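Aldo-keto Reductase, OXIDOREDUCTASE (Salmonella typhimurium, PDB 5T79) binds NADPH and, as an aldo-keto reductase, probably reduces aldehydes, for example 3-hydroxybutanal to 1,3-butanediol. Local coordinates at residues A[30-33]-A[34-38]; A[42-45]-A[46-50]; A[267-270]-A[271-274]; A[8-12]-A[13-17]; A[208-211]-A[212-216]. All coordinates share one frame; numbering follows the deposited sequence.

The five contacts are all local, sampling a strand-to-loop turn, a helix start, two helix ends and an N-terminal bend of a TIM barrel. Along the chain the order is contact 4, contact 1, contact 2, contact 5, contact 3. Contacts 1 and 2, centres about 10 Å apart, touch within one beta-alpha-beta unit: Phe36 packs on Leu48 and Leu49, and Asn35 O meets Ser45 OG. Contact 4 feeds strand 15-17, the antiparallel neighbour of strand 24-31, its centre about 23 Å from that of contact 1. Contact 5 lies beyond the chain's centre from contacts 1 and 2, between strands 191-193 and 217-220. Contact 3 ends helix 257-272. Of the five, contact 1 meets the cofactor directly.

Contact 1 of 5, residues A[30-33]-A[34-38]; sequences LGLW and HNFGD. With NDP (NADPH dihydro-nicotinamide-adenine-dinucleotide phosphate), chain E.
From Gly31 to Phe36 the backbone leaves its extended strand, bends at Leu32 and Trp33, and curls so that the Phe36 side chain points back at 30-33 and the end of His34 returns to Trp33. No direct hydrogen bond crosses this turn; two waters fill the role. One lies 2.8 Å from Gly31 O and 2.9 Å from His34 O, while the other accepts from Phe36 N and sits 2.7 Å from Leu32 O. The His34 ring stacks face to face on the six-membered ring of Trp33, centroids 4.1 Å apart and planes at 25°, with His34 CE1 offset toward the indole rim. Trp33 CG stands anti to the backbone N (chi1 -177°), which places the indole between His34 on one face and the nicotinamide C5N of NADPH near the rim of the other. Trp33 CB lies 3.4 Å from NDP C3D on the ribose. Gly31 CA comes within 3.1 Å of NDP O3D, an approach that leaves no room for a side chain. Farther along the turn Leu32 CG is centred over the Phe36 ring in a CH-pi contact, 3.6 Å from its centroid. This loop after strand 24-31 forms part of the NADPH pocket through Gly31, Leu32, Trp33 and Asn35. Phe36 is wedged between the turn and helices 42-54 and 72-85, Leu32 reaches Phe60 of strand 59-61, and Tyr66 meets the Trp33 ring.

Contact 2 of 5, residues A[42-45]-A[46-50]; sequences VENS and RALLQ
Arg46, Ser45 and Asn44 carry most of this contact, in the first turns of helix 42-54, the helix of the beta-alpha-beta unit between strands 24-31 and 59-61. Arg46 N gives a short, straight bond to Val42 O, 2.8 Å long with an N-H...O angle of 163°. Its side chain leaves the helix with CG anti to the backbone N and then bends at chi3 (-54°), a course that carries the guanidinium back past Val42, whose CG1 is 4.0 Å from Arg46 NH2 in an oblique approach. The charged end itself is spoken for by helix 72-85, in salt bridges to Glu83 and Asp84. Ser45 uses both its carbonyl and its hydroxyl. The carbonyl takes the bond from Leu49 N, 3.1 Å long and nearly straight at 172°, and Leu49 CG leans in to 3.6 Å from the same Ser45 O. The hydroxyl turns back along the chain and bonds to Asn35 O in the preceding loop. Asn44 O accepts from Leu48 N at 2.9 Å, while Leu48 CG packs 3.4 Å from that oxygen. Beyond it the Asn44 amide lies across the leucine, ND2 3.7 Å from Leu48 CD1, and donates to Ser299 O in the loop before helix 301-308. Glu43 O holds Ala47 N in the same rhythm. The chemistry is therefore divided: the carbonyls of Val42 to Ser45 are taken up by N-H groups four residues on, whereas the polar ends of Asn44, Ser45 and Arg46 find partners outside the two segments, the arginine with two acidic groups that would be expected to keep it positively charged.

Contact 3 of 5, residues A[267-270]-A[271-274]; sequences NELA and ARRG
Leu269 and Ala270 meet Arg273 on the tightly packed side of this helix end, and Glu268 faces Arg272 on its loose, watery side. Within the compact part the regular bonds run from Ala271 N to Asn267 O and from Arg272 N to Glu268 O, and Arg273 N adds one to Leu269 O at 3.2 Å plus a weak one to Ala270 O at 3.0 Å. Gly274 closes the helix with a positive phi of 76° in a Schellman motif, its N bonded to Ala271 O. Arg273 CG presses on Leu269 O at 3.4 Å, and its CD continues across Leu269 CD1. The solvent side is built differently. A bend at chi3 (-72°) folds the Arg272 guanidinium back along the helix, laying one face over Glu268 O and Leu269 CA, with NH2 3.5 Å from Leu269 CA. Its NH1 stays 4.9 Å from Glu268 OE1, too far for a salt bridge, and a single water spans the gap, 2.7 Å from Glu268 OE1 and 2.9 Å from Arg272 NH1. The direct acidic partner of Arg272 is Glu323. Arg273 is held by Glu320 and the Arg315 carbonyl, in a cation-pi contact with Phe316. Helix 257-272 ends packed between helices 277-285 and 318-329: Met280 of the former touches Leu269, Ala270 and Arg273, while Ile324 of the latter meets Leu269.

Contact 4 of 5, residues A[8-12]-A[13-17]; sequences NRYHT and MEYRR
Tyr15 comes up against Tyr10 at about a right angle, across the bend where a short, weakly bonded helix gives way to strand 15-17. Traced outward, Tyr15 starts with CB directed toward 8-12, and its CG lies beside the backbone N (chi1 -63°), which sends the ring back over the turn. At CE2 it comes within 4.1 Å of Tyr10 CD1, and at CZ the distance to the same carbon closes to 3.8 Å. The phenolic oxygen gets nearest: Tyr15 OH lies 3.1 Å from Tyr10 CD1 and 3.6 Å from Tyr10 CE1, at the edge of the Tyr10 ring and near its plane. Its hydrogen bond goes elsewhere, to Gly56 O, which fixes the tip of the phenol. Tyr10 is itself steadied on one face by its neighbour, Arg9 CG standing 3.7 Å above the ring centre, and both Tyr10 OH and the Arg9 guanidinium engage Glu91. At the turn proper Met13 N is buried without a hydrogen-bonding partner. A water nearby donates to Glu14 OE2 at 3.0 Å and weakly to Thr12 O, while Glu14 OE1 forms a salt bridge with Arg314. The segment leads into an antiparallel pairing of strand 15-17 with strand 24-31, consistent with the N-terminal hairpin that closes the bottom of aldo-keto reductase barrels; Met13 and Tyr15 pack on Pro26 of that strand, and Tyr10 and Arg9 rest on Phe53 of helix 42-54.

Contact 5 of 5, residues A[208-211]-A[212-216]; sequences LALL and QEKGV
Leu211 and Val216 meet where helix 207-214 stops, and the carbonyl of Leu211 is the acceptor on which the ending turns. Upstream the bookkeeping is regular: Gln212 N is satisfied by Leu208 O, Glu213 N by Ala209 O at 3.0 Å, and Lys214 N by Leu210 O at 2.9 Å. The pattern then shifts. Gly215 N makes weak bonds, to Leu211 O and to Gln212 O, whereas Val216 N, one residue further on, gives Leu211 O a straight bond of 2.9 Å with an N-H...O angle of 167°. One carbonyl thus receives a strong and a weak donor, a step past the usual helical spacing, accompanied by the positive phi of Gly215 (72°), a conformation glycine adopts readily. Outside the helix, the backbone of Gly215 is also bonded to that of Arg20. The turn brings Val216 CG1 to 3.9 Å from Leu211 CD2, and Ile179 of helix 172-185 covers both side chains. One turn on from Leu210, Lys214 bends at chi2 (-69°) and passes obliquely over it, its CG 3.8 Å from Leu210 CD1, and carries NZ into a salt bridge with Asp180. Glu213 extends its carboxylate so that OE1 stands 3.9 Å from Leu210 CD1. The Leu211-Val216 contact lies at the turn leading into strand 217-220, in the beta-alpha-beta unit of strand 191-193, helix 207-214 and strand 217-220. Chemically, the ending is marked by one carbonyl, Leu211 O, accepting from both Gly215 N, weakly, and Val216 N, while Lys214 is paired with Asp180 of helix 172-185 and Glu213 only weakly, at long range, with Arg176 there.

Contact 1 of 5, residues A[30-33]-A[34-38]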
# COMPACT_ATOMS: atom_id res chain seq x y z
N LEU A 30 -0.34 -0.54 -6.55
CA LEU A 30 -1.07 -1.80 -6.54
C LEU A 30 -0.53 -2.73 -5.46
O LEU A 30 0.66 -3.00 -5.44
CB LEU A 30 -0.99 -2.50 -7.92
CG LEU A 30 -1.72 -3.87 -8.04
CD1 LEU A 30 -3.25 -3.72 -7.88
CD2 LEU A 30 -1.34 -4.59 -9.34
N GLY A 31 -1.42 -3.24 -4.62
CA GLY A 31 -1.11 -4.20 -3.57
C GLY A 31 -1.38 -5.63 -4.01
O GLY A 31 -2.29 -5.87 -4.80
N LEU A 32 -0.59 -6.59 -3.49
CA LEU A 32 -0.70 -8.00 -3.88
C LEU A 32 -1.29 -8.87 -2.74
O LEU A 32 -1.15 -10.11 -2.77
CB LEU A 32 0.69 -8.51 -4.36
CG LEU A 32 1.07 -8.12 -5.83
CD1 LEU A 32 1.42 -6.64 -5.96
CD2 LEU A 32 2.26 -8.94 -6.34
N TRP A 33 -2.00 -8.23 -1.79
CA TRP A 33 -2.63 -8.90 -0.63
C TRP A 33 -3.59 -9.97 -1.08
O TRP A 33 -3.51 -11.08 -0.57
CB TRP A 33 -3.34 -7.88 0.27
CG TRP A 33 -3.97 -8.42 1.53
CD1 TRP A 33 -3.49 -9.40 2.34
CD2 TRP A 33 -5.14 -7.90 2.18
NE1 TRP A 33 -4.32 -9.57 3.43
CE2 TRP A 33 -5.35 -8.67 3.35
CE3 TRP A 33 -6.07 -6.90 1.86
CZ2 TRP A 33 -6.45 -8.47 4.20
CZ3 TRP A 33 -7.15 -6.68 2.71
CH2 TRP A 33 -7.33 -7.46 3.86
N HIS A 34 -4.43 -9.68 -2.08
CA HIS A 34 -5.32 -10.68 -2.66
C HIS A 34 -5.12 -10.77 -4.15
O HIS A 34 -4.68 -9.79 -4.77
CB HIS A 34 -6.81 -10.35 -2.34
CG HIS A 34 -7.15 -10.43 -0.87
ND1 HIS A 34 -7.94 -9.47 -0.27
CD2 HIS A 34 -6.77 -11.33 0.06
CE1 HIS A 34 -8.03 -9.82 1.00
NE2 HIS A 34 -7.33 -10.93 1.25
N ASN A 35 -5.45 -11.94 -4.74
CA ASN A 35 -5.46 -12.28 -6.16
C ASN A 35 -4.07 -12.59 -6.75
O ASN A 35 -3.94 -12.66 -7.98
CB ASN A 35 -6.17 -11.19 -6.99
CG ASN A 35 -7.57 -10.97 -6.47
OD1 ASN A 35 -8.41 -11.85 -6.56
ND2 ASN A 35 -7.81 -9.87 -5.78
N PHE A 36 -3.05 -12.84 -5.89
CA PHE A 36 -1.71 -13.19 -6.38
C PHE A 36 -1.21 -14.52 -5.76
O PHE A 36 -0.08 -14.92 -6.01
CB PHE A 36 -0.70 -12.02 -6.14
CG PHE A 36 -1.02 -10.85 -7.06
CD1 PHE A 36 -2.04 -9.96 -6.75
CD2 PHE A 36 -0.34 -10.68 -8.26
CE1 PHE A 36 -2.38 -8.92 -7.61
CE2 PHE A 36 -0.69 -9.64 -9.14
CZ PHE A 36 -1.70 -8.77 -8.80
N GLY A 37 -2.11 -15.25 -5.08
CA GLY A 37 -1.79 -16.53 -4.46
C GLY A 37 -2.03 -17.71 -5.38
O GLY A 37 -2.27 -17.54 -6.58
N ASP A 38 -1.97 -18.93 -4.82
CA ASP A 38 -2.18 -20.16 -5.59
C ASP A 38 -3.67 -20.47 -5.78
O ASP A 38 -4.01 -21.41 -6.51
CB ASP A 38 -1.48 -21.35 -4.90
CG ASP A 38 0.05 -21.34 -4.94
OD1 ASP A 38 0.62 -20.55 -5.73
OD2 ASP A 38 0.66 -22.11 -4.18
PA NDP E . -9.06 -1.94 -1.48
O1A NDP E . -8.63 -1.06 -2.61
O2A NDP E . -9.58 -1.47 -0.20
O5B NDP E . -10.13 -3.03 -1.96
C5B NDP E . -9.65 -3.94 -2.97
C4B NDP E . -10.71 -4.94 -3.36
O4B NDP E . -11.96 -4.25 -3.59
C3B NDP E . -10.39 -5.69 -4.65
O3B NDP E . -9.73 -6.92 -4.35
C2B NDP E . -11.75 -5.88 -5.30
O2B NDP E . -12.41 -7.07 -4.81
C1B NDP E . -12.53 -4.65 -4.81
N9A NDP E . -12.51 -3.51 -5.73
C8A NDP E . -11.46 -2.67 -5.99
N7A NDP E . -11.74 -1.72 -6.85
C5A NDP E . -13.07 -1.97 -7.19
C6A NDP E . -13.94 -1.37 -8.12
N6A NDP E . -13.64 -0.25 -8.80
N1A NDP E . -15.16 -1.92 -8.28
C2A NDP E . -15.50 -2.97 -7.52
N3A NDP E . -14.78 -3.61 -6.60
C4A NDP E . -13.55 -3.07 -6.50
O3 NDP E . -7.65 -2.64 -1.22
PN NDP E . -7.33 -3.70 -0.07
O1N NDP E . -7.40 -4.95 -0.87
O2N NDP E . -8.19 -3.54 1.17
O5D NDP E . -5.84 -3.44 0.52
C5D NDP E . -4.99 -2.55 -0.24
C4D NDP E . -3.55 -3.02 -0.21
O4D NDP E . -2.95 -2.62 1.04
C3D NDP E . -3.32 -4.52 -0.30
O3D NDP E . -3.38 -4.95 -1.65
C2D NDP E . -1.96 -4.69 0.40
O2D NDP E . -0.78 -4.59 -0.39
C1D NDP E . -2.01 -3.59 1.47
N1N NDP E . -2.47 -4.06 2.79
C2N NDP E . -1.59 -3.88 3.85
C3N NDP E . -1.89 -4.26 5.11
C7N NDP E . -1.02 -3.78 6.24
O7N NDP E . -1.31 -4.23 7.36
N7N NDP E . 0.02 -2.98 6.04
C4N NDP E . -3.10 -5.12 5.36
C5N NDP E . -4.09 -5.03 4.25
C6N NDP E . -3.78 -4.56 3.05
P2B NDP E . -13.19 -8.21 -5.67
O1X NDP E . -12.61 -9.58 -5.62
O2X NDP E . -14.58 -8.13 -5.05
O3X NDP E . -13.28 -7.64 -7.07
O HOH W 1 -4.80 -6.97 -5.23
O HOH W 2 -2.39 -12.53 -3.10

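Contact 2 of 5, residues A[42-45]-A[46-50]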
# COMPACT_ATOMS: atom_id res chain seq x y z
N VAL A 42 -2.84 -17.52 -12.41
CA VAL A 42 -1.64 -16.73 -12.72
C VAL A 42 -1.89 -15.90 -14.00
O VAL A 42 -1.41 -14.77 -14.07
CB VAL A 42 -0.35 -17.60 -12.79
CG1 VAL A 42 0.81 -16.87 -13.48
CG2 VAL A 42 0.07 -18.03 -11.39
N GLU A 43 -2.71 -16.40 -14.95
CA GLU A 43 -3.08 -15.63 -16.14
C GLU A 43 -3.67 -14.25 -15.73
O GLU A 43 -3.33 -13.23 -16.32
CB GLU A 43 -4.08 -16.42 -16.99
CG GLU A 43 -4.94 -15.64 -17.97
CD GLU A 43 -6.15 -16.42 -18.47
OE1 GLU A 43 -6.91 -16.97 -17.63
OE2 GLU A 43 -6.33 -16.49 -19.70
N ASN A 44 -4.55 -14.26 -14.71
CA ASN A 44 -5.17 -13.03 -14.21
C ASN A 44 -4.16 -12.16 -13.47
O ASN A 44 -4.13 -10.95 -13.71
CB ASN A 44 -6.37 -13.34 -13.32
CG ASN A 44 -7.08 -12.08 -12.87
OD1 ASN A 44 -7.44 -11.20 -13.67
ND2 ASN A 44 -7.20 -11.92 -11.56
N SER A 45 -3.33 -12.76 -12.57
CA SER A 45 -2.28 -12.03 -11.84
C SER A 45 -1.36 -11.28 -12.82
O SER A 45 -1.04 -10.10 -12.63
CB SER A 45 -1.44 -13.01 -11.02
OG SER A 45 -2.25 -13.64 -10.04
N ARG A 46 -0.97 -11.97 -13.89
CA ARG A 46 -0.07 -11.43 -14.91
C ARG A 46 -0.73 -10.24 -15.61
O ARG A 46 -0.10 -9.20 -15.77
CB ARG A 46 0.29 -12.54 -15.93
CG ARG A 46 1.38 -12.15 -16.91
CD ARG A 46 1.57 -13.17 -18.01
NE ARG A 46 1.81 -14.52 -17.49
CZ ARG A 46 3.00 -15.00 -17.13
NH1 ARG A 46 4.08 -14.23 -17.21
NH2 ARG A 46 3.11 -16.25 -16.70
N ALA A 47 -2.01 -10.39 -16.00
CA ALA A 47 -2.79 -9.34 -16.67
C ALA A 47 -2.91 -8.09 -15.77
O ALA A 47 -2.81 -6.97 -16.27
CB ALA A 47 -4.18 -9.86 -17.03
N LEU A 48 -3.10 -8.29 -14.46
CA LEU A 48 -3.19 -7.16 -13.48
C LEU A 48 -1.87 -6.39 -13.41
O LEU A 48 -1.85 -5.16 -13.53
CB LEU A 48 -3.55 -7.69 -12.06
CG LEU A 48 -4.97 -8.25 -11.91
CD1 LEU A 48 -5.13 -9.02 -10.59
CD2 LEU A 48 -6.01 -7.15 -12.05
N LEU A 49 -0.75 -7.09 -13.23
CA LEU A 49 0.55 -6.43 -13.19
C LEU A 49 0.86 -5.70 -14.51
O LEU A 49 1.35 -4.57 -14.47
CB LEU A 49 1.68 -7.43 -12.87
CG LEU A 49 1.63 -8.06 -11.47
CD1 LEU A 49 2.73 -9.09 -11.31
CD2 LEU A 49 1.70 -7.00 -10.38
N GLN A 50 0.59 -6.32 -15.66
CA GLN A 50 0.87 -5.68 -16.95
C GLN A 50 -0.02 -4.46 -17.16
O GLN A 50 0.46 -3.43 -17.64
CB GLN A 50 0.69 -6.69 -18.11
CG GLN A 50 1.80 -7.75 -18.12
CD GLN A 50 1.65 -8.70 -19.28
OE1 GLN A 50 0.88 -8.46 -20.19
NE2 GLN A 50 2.43 -9.77 -19.32

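Contact 3 of 5, residues A[267-270]-A[271-274]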
# COMPACT_ATOMS: atom_id res chain seq x y z
N ASN A 267 -22.45 7.00 -2.57
CA ASN A 267 -22.56 6.69 -4.00
C ASN A 267 -23.44 7.74 -4.74
O ASN A 267 -23.17 8.06 -5.90
CB ASN A 267 -23.13 5.29 -4.21
CG ASN A 267 -23.09 4.83 -5.64
OD1 ASN A 267 -22.08 4.97 -6.35
ND2 ASN A 267 -24.20 4.28 -6.11
N GLU A 268 -24.48 8.28 -4.07
CA GLU A 268 -25.33 9.32 -4.69
C GLU A 268 -24.52 10.61 -4.90
O GLU A 268 -24.68 11.28 -5.93
CB GLU A 268 -26.58 9.58 -3.85
CG GLU A 268 -27.55 8.43 -3.94
CD GLU A 268 -28.75 8.49 -3.02
OE1 GLU A 268 -28.91 9.50 -2.30
OE2 GLU A 268 -29.55 7.53 -3.05
N LEU A 269 -23.63 10.94 -3.95
CA LEU A 269 -22.74 12.10 -4.06
C LEU A 269 -21.74 11.85 -5.19
O LEU A 269 -21.50 12.76 -5.99
CB LEU A 269 -22.03 12.43 -2.73
CG LEU A 269 -20.87 13.48 -2.73
CD1 LEU A 269 -21.26 14.80 -3.35
CD2 LEU A 269 -20.39 13.74 -1.34
N ALA A 270 -21.18 10.63 -5.29
CA ALA A 270 -20.25 10.28 -6.37
C ALA A 270 -20.95 10.43 -7.73
O ALA A 270 -20.38 11.01 -8.65
CB ALA A 270 -19.71 8.86 -6.17
N ALA A 271 -22.24 10.00 -7.82
CA ALA A 271 -23.05 10.14 -9.04
C ALA A 271 -23.19 11.60 -9.47
O ALA A 271 -23.06 11.89 -10.66
CB ALA A 271 -24.42 9.53 -8.83
N ARG A 272 -23.43 12.52 -8.51
CA ARG A 272 -23.56 13.96 -8.79
C ARG A 272 -22.25 14.52 -9.32
O ARG A 272 -22.25 15.47 -10.10
CB ARG A 272 -24.00 14.74 -7.54
CG ARG A 272 -25.48 14.58 -7.19
CD ARG A 272 -25.94 15.53 -6.09
NE ARG A 272 -25.41 15.17 -4.76
CZ ARG A 272 -25.95 14.25 -3.97
NH1 ARG A 272 -27.02 13.56 -4.35
NH2 ARG A 272 -25.41 14.00 -2.78
N ARG A 273 -21.13 13.92 -8.90
CA ARG A 273 -19.79 14.31 -9.34
C ARG A 273 -19.41 13.66 -10.70
O ARG A 273 -18.39 14.02 -11.28
CB ARG A 273 -18.76 13.94 -8.27
CG ARG A 273 -18.89 14.76 -6.98
CD ARG A 273 -17.96 14.25 -5.87
NE ARG A 273 -16.58 14.06 -6.34
CZ ARG A 273 -15.64 15.01 -6.37
NH1 ARG A 273 -15.93 16.24 -5.97
NH2 ARG A 273 -14.42 14.73 -6.81
N GLY A 274 -20.23 12.74 -11.20
CA GLY A 274 -19.98 12.04 -12.46
C GLY A 274 -18.91 10.97 -12.35
O GLY A 274 -18.14 10.76 -13.28
O HOH W 3 -28.25 12.12 -2.14

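Contact 4 of 5, residues A[8-12]-A[13-17]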
# COMPACT_ATOMS: atom_id res chain seq x y z
N ASN A 8 3.36 5.12 -23.56
CA ASN A 8 2.78 6.33 -22.97
C ASN A 8 2.44 6.17 -21.48
O ASN A 8 1.74 7.01 -20.92
CB ASN A 8 1.52 6.74 -23.75
CG ASN A 8 1.73 6.86 -25.24
OD1 ASN A 8 2.68 7.50 -25.71
ND2 ASN A 8 0.86 6.22 -26.00
N ARG A 9 3.00 5.13 -20.83
CA ARG A 9 2.69 4.84 -19.42
C ARG A 9 3.03 5.99 -18.47
O ARG A 9 2.34 6.15 -17.47
CB ARG A 9 3.38 3.54 -18.93
CG ARG A 9 4.93 3.56 -18.87
CD ARG A 9 5.45 2.14 -18.77
NE ARG A 9 6.91 2.03 -18.80
CZ ARG A 9 7.65 2.06 -19.91
NH1 ARG A 9 7.08 2.24 -21.10
NH2 ARG A 9 8.97 1.93 -19.84
N TYR A 10 4.05 6.81 -18.78
CA TYR A 10 4.41 7.90 -17.86
C TYR A 10 3.70 9.21 -18.20
O TYR A 10 3.88 10.19 -17.47
CB TYR A 10 5.93 8.09 -17.85
CG TYR A 10 6.65 6.86 -17.34
CD1 TYR A 10 6.40 6.36 -16.07
CD2 TYR A 10 7.55 6.17 -18.15
CE1 TYR A 10 7.01 5.20 -15.61
CE2 TYR A 10 8.19 5.01 -17.70
CZ TYR A 10 7.90 4.53 -16.43
OH TYR A 10 8.51 3.41 -15.92
N HIS A 11 2.88 9.23 -19.25
CA HIS A 11 2.25 10.48 -19.69
C HIS A 11 1.07 10.92 -18.82
O HIS A 11 0.94 12.11 -18.56
CB HIS A 11 1.84 10.40 -21.17
CG HIS A 11 2.99 10.21 -22.12
ND1 HIS A 11 2.77 9.99 -23.48
CD2 HIS A 11 4.32 10.18 -21.89
CE1 HIS A 11 3.97 9.85 -24.02
NE2 HIS A 11 4.93 9.94 -23.10
N THR A 12 0.21 9.99 -18.40
CA THR A 12 -0.99 10.35 -17.64
C THR A 12 -0.76 10.27 -16.11
O THR A 12 -1.13 11.22 -15.41
CB THR A 12 -2.19 9.48 -18.06
OG1 THR A 12 -2.40 9.64 -19.47
CG2 THR A 12 -3.49 9.85 -17.32
N MET A 13 -0.20 9.14 -15.61
CA MET A 13 0.00 8.95 -14.17
C MET A 13 0.68 10.17 -13.53
O MET A 13 1.57 10.78 -14.12
CB MET A 13 0.80 7.68 -13.89
CG MET A 13 0.94 7.29 -12.38
SD MET A 13 -0.58 7.27 -11.36
CE MET A 13 -1.53 5.97 -12.23
N GLU A 14 0.22 10.54 -12.33
CA GLU A 14 0.81 11.59 -11.51
C GLU A 14 1.75 10.92 -10.53
O GLU A 14 1.37 9.91 -9.92
CB GLU A 14 -0.26 12.39 -10.77
CG GLU A 14 -1.13 13.19 -11.71
CD GLU A 14 -2.22 14.01 -11.05
OE1 GLU A 14 -2.23 14.14 -9.80
OE2 GLU A 14 -3.05 14.56 -11.81
N TYR A 15 2.95 11.44 -10.40
CA TYR A 15 3.95 10.91 -9.45
C TYR A 15 4.07 11.91 -8.34
O TYR A 15 4.11 13.11 -8.59
CB TYR A 15 5.29 10.59 -10.16
CG TYR A 15 5.07 9.50 -11.19
CD1 TYR A 15 5.00 8.16 -10.81
CD2 TYR A 15 4.81 9.82 -12.52
CE1 TYR A 15 4.69 7.16 -11.74
CE2 TYR A 15 4.49 8.83 -13.45
CZ TYR A 15 4.44 7.51 -13.06
OH TYR A 15 4.10 6.56 -14.00
N ARG A 16 4.06 11.43 -7.11
CA ARG A 16 4.01 12.30 -5.93
C ARG A 16 5.20 12.06 -5.04
O ARG A 16 5.51 10.91 -4.73
CB ARG A 16 2.68 12.03 -5.18
CG ARG A 16 1.44 12.40 -6.05
CD ARG A 16 0.10 11.99 -5.47
NE ARG A 16 -0.07 12.48 -4.09
CZ ARG A 16 -0.54 13.67 -3.76
NH1 ARG A 16 -0.87 14.55 -4.70
NH2 ARG A 16 -0.65 14.01 -2.48
N ARG A 17 5.89 13.14 -4.64
CA ARG A 17 7.08 12.99 -3.80
C ARG A 17 6.71 12.40 -2.44
O ARG A 17 5.78 12.87 -1.79
CB ARG A 17 7.82 14.31 -3.62
CG ARG A 17 9.23 14.04 -3.06
CD ARG A 17 10.18 15.14 -3.36
NE ARG A 17 10.38 15.33 -4.80
CZ ARG A 17 11.41 14.88 -5.49
NH1 ARG A 17 12.36 14.15 -4.89
NH2 ARG A 17 11.53 15.16 -6.78
O HOH W 4 -3.68 13.11 -14.40

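Contact 5 of 5, residues A[208-211]-A[212-216]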
# COMPACT_ATOMS: atom_id res chain seq x y z
N LEU A 208 -0.88 12.13 10.26
CA LEU A 208 -0.54 12.83 9.00
C LEU A 208 0.26 14.11 9.27
O LEU A 208 1.22 14.39 8.54
CB LEU A 208 -1.78 13.13 8.14
CG LEU A 208 -2.55 11.90 7.59
CD1 LEU A 208 -3.64 12.33 6.62
CD2 LEU A 208 -1.62 10.87 6.90
N ALA A 209 -0.08 14.83 10.35
CA ALA A 209 0.64 16.05 10.77
C ALA A 209 2.06 15.69 11.18
O ALA A 209 3.01 16.37 10.77
CB ALA A 209 -0.10 16.73 11.92
N LEU A 210 2.23 14.59 11.94
CA LEU A 210 3.56 14.13 12.34
C LEU A 210 4.43 13.76 11.12
O LEU A 210 5.60 14.12 11.06
CB LEU A 210 3.43 12.91 13.28
CG LEU A 210 4.72 12.07 13.51
CD1 LEU A 210 5.69 12.80 14.44
CD2 LEU A 210 4.39 10.70 14.07
N LEU A 211 3.86 13.01 10.16
CA LEU A 211 4.65 12.58 9.00
C LEU A 211 5.08 13.79 8.15
O LEU A 211 6.24 13.86 7.72
CB LEU A 211 3.88 11.55 8.17
CG LEU A 211 3.47 10.26 8.90
CD1 LEU A 211 2.63 9.35 7.98
CD2 LEU A 211 4.68 9.51 9.46
N GLN A 212 4.20 14.76 8.00
CA GLN A 212 4.52 15.96 7.26
C GLN A 212 5.66 16.69 7.96
O GLN A 212 6.58 17.16 7.33
CB GLN A 212 3.29 16.86 7.20
CG GLN A 212 3.59 18.29 6.82
CD GLN A 212 3.89 18.44 5.36
OE1 GLN A 212 3.43 17.66 4.55
NE2 GLN A 212 4.65 19.47 5.01
N GLU A 213 5.62 16.95 9.46
CA GLU A 213 6.72 17.43 10.28
C GLU A 213 8.06 16.79 9.89
O GLU A 213 9.07 17.46 9.81
CB GLU A 213 6.41 17.11 11.73
CG GLU A 213 7.43 17.61 12.72
CD GLU A 213 7.04 17.30 14.16
OE1 GLU A 213 6.00 16.66 14.40
OE2 GLU A 213 7.82 17.72 15.03
N LYS A 214 7.95 15.40 10.00
CA LYS A 214 9.18 14.61 9.95
C LYS A 214 9.74 14.34 8.55
O LYS A 214 10.82 13.78 8.41
CB LYS A 214 8.99 13.29 10.70
CG LYS A 214 8.73 13.43 12.18
CD LYS A 214 9.95 13.92 12.94
CE LYS A 214 9.73 13.84 14.44
NZ LYS A 214 10.93 14.23 15.22
N GLY A 215 8.99 14.72 7.53
CA GLY A 215 9.37 14.50 6.15
C GLY A 215 9.26 13.05 5.73
O GLY A 215 10.07 12.58 4.93
N VAL A 216 8.25 12.35 6.26
CA VAL A 216 8.01 10.92 5.97
C VAL A 216 6.76 10.82 5.08
O VAL A 216 5.76 11.49 5.34
CB VAL A 216 7.90 10.08 7.27
CG1 VAL A 216 7.57 8.61 6.96
CG2 VAL A 216 9.20 10.16 8.09